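Local atomic coordinates of periphilin-1 (Homo sapiens, PDB entry 6SWG), a protein that probably acts as a subunit of the HUSH complex, which silences retroelements and newly integrated transgenes, with its C-terminal helical domain binding a partner protein. Residues 31-35 and 82-86. Numbering follows the deposited sequence.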
# COMPACT_ATOMS: atom_id res chain seq x y z
N LYS B 31 22.58 1.33 -7.62
CA LYS B 31 21.65 0.21 -7.50
C LYS B 31 21.34 -0.07 -6.05
O LYS B 31 20.20 -0.32 -5.67
CB LYS B 31 22.23 -1.05 -8.13
CG LYS B 31 21.23 -2.20 -8.32
CD LYS B 31 20.01 -1.82 -9.17
CE LYS B 31 18.94 -2.89 -9.17
NZ LYS B 31 17.81 -2.55 -10.08
N THR B 32 22.35 0.05 -5.20
CA THR B 32 22.15 -0.17 -3.80
C THR B 32 21.23 0.89 -3.23
O THR B 32 20.29 0.58 -2.48
CB THR B 32 23.51 -0.16 -3.08
OG1 THR B 32 24.35 -1.24 -3.58
CG2 THR B 32 23.32 -0.29 -1.62
N LYS B 33 21.45 2.14 -3.63
CA LYS B 33 20.60 3.19 -3.09
C LYS B 33 19.14 2.99 -3.51
O LYS B 33 18.22 3.13 -2.68
CB LYS B 33 21.14 4.54 -3.53
CG LYS B 33 20.28 5.68 -3.07
CD LYS B 33 20.91 7.02 -3.46
CE LYS B 33 20.09 8.25 -2.98
NZ LYS B 33 20.91 9.53 -3.21
N GLU B 34 18.92 2.63 -4.78
CA GLU B 34 17.56 2.39 -5.26
C GLU B 34 16.89 1.24 -4.48
O GLU B 34 15.74 1.37 -4.05
CB GLU B 34 17.60 2.11 -6.75
CG GLU B 34 16.31 1.57 -7.33
CD GLU B 34 16.57 0.93 -8.72
OE1 GLU B 34 17.28 -0.11 -8.81
OE2 GLU B 34 16.08 1.47 -9.73
N ILE B 35 17.60 0.13 -4.30
CA ILE B 35 17.01 -0.99 -3.57
C ILE B 35 16.66 -0.53 -2.16
O ILE B 35 15.64 -0.93 -1.61
CB ILE B 35 18.00 -2.17 -3.53
CG1 ILE B 35 18.21 -2.79 -4.92
CG2 ILE B 35 17.62 -3.23 -2.46
CD1 ILE B 35 19.48 -3.75 -4.91
N GLU B 82 18.69 -9.35 -5.03
CA GLU B 82 18.60 -8.45 -6.16
C GLU B 82 19.96 -7.81 -6.43
O GLU B 82 20.48 -7.90 -7.54
CB GLU B 82 17.56 -7.38 -5.87
CG GLU B 82 17.50 -6.35 -6.96
CD GLU B 82 16.27 -5.45 -6.89
OE1 GLU B 82 15.49 -5.57 -5.91
OE2 GLU B 82 16.06 -4.67 -7.86
N LEU B 83 20.62 -7.33 -5.36
CA LEU B 83 21.89 -6.66 -5.54
C LEU B 83 22.94 -7.64 -6.06
O LEU B 83 23.69 -7.32 -7.01
CB LEU B 83 22.34 -6.03 -4.22
CG LEU B 83 23.70 -5.32 -4.36
CD1 LEU B 83 23.67 -4.21 -5.36
CD2 LEU B 83 24.13 -4.76 -3.00
N LYS B 84 22.94 -8.87 -5.53
CA LYS B 84 23.90 -9.85 -6.04
C LYS B 84 23.64 -10.13 -7.51
O LYS B 84 24.56 -10.06 -8.34
CB LYS B 84 23.86 -11.14 -5.24
CG LYS B 84 24.37 -10.97 -3.85
CD LYS B 84 24.30 -12.29 -3.09
CE LYS B 84 24.78 -12.11 -1.66
NZ LYS B 84 24.92 -13.37 -0.83
N HIS B 85 22.37 -10.29 -7.87
CA HIS B 85 22.03 -10.49 -9.27
C HIS B 85 22.63 -9.39 -10.13
O HIS B 85 23.33 -9.67 -11.11
CB HIS B 85 20.54 -10.55 -9.49
CG HIS B 85 20.20 -11.21 -10.78
ND1 HIS B 85 19.59 -10.55 -11.81
CD2 HIS B 85 20.44 -12.47 -11.22
CE1 HIS B 85 19.45 -11.37 -12.83
NE2 HIS B 85 19.94 -12.54 -12.49
N PHE B 86 22.47 -8.13 -9.69
CA PHE B 86 22.96 -7.00 -10.45
C PHE B 86 24.46 -7.10 -10.63
O PHE B 86 24.96 -7.21 -11.76
CB PHE B 86 22.59 -5.72 -9.73
CG PHE B 86 23.09 -4.49 -10.41
CD1 PHE B 86 24.34 -4.00 -10.14
CD2 PHE B 86 22.27 -3.79 -11.28
CE1 PHE B 86 24.79 -2.86 -10.74
CE2 PHE B 86 22.71 -2.64 -11.88
CZ PHE B 86 23.97 -2.17 -11.60
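K31 lays its aliphatic chain over one face of the F86 ring while its amine reaches for two carboxylates. The CH-pi contact is made by CG of K31, 3.7 Å from the centroid of the F86 ring and 20° off its normal; CB lies over the middle of the same face, and CD passes the rim beside CD2 and CE2. The bend about CB-CG (chi2 57°) sends NZ on toward E82. NZ of K31 hydrogen-bonds, as part of a salt bridge, to the syn side of OE1 of E34 at 2.8 Å, a little out of the carboxylate plane, and forms a longer salt bridge across the contact with OE2 of E82 at 3.5 Å. Cut back to an alanine, K31 would probably leave E34 and E82 without their shared counter-charge and F86 with only CB above its face.

The apolar pair is CD1 of I35 on CB of L83, at 3.7 Å. Two van der Waals contacts flank it: the methylene CG1 of I35 lies 3.8 Å from the carboxylate carbon CD of E82, and the L83 methyls touch the T32 hydroxyl, which hydrogen-bonds to the carbonyl of I28. T32, I35 and L83 further pack on apolar side chains of a chain of another protein.

The contact joins helices 23-56 and 61-93 of an antiparallel hairpin; the axes of segments 31-35 and 82-86 run at 157°. It is thus graded: I35 and L83 are buried toward the partner protein, while K31 borders them with aliphatic carbon and probably offsets the repulsion of E34 and E82 with its amine.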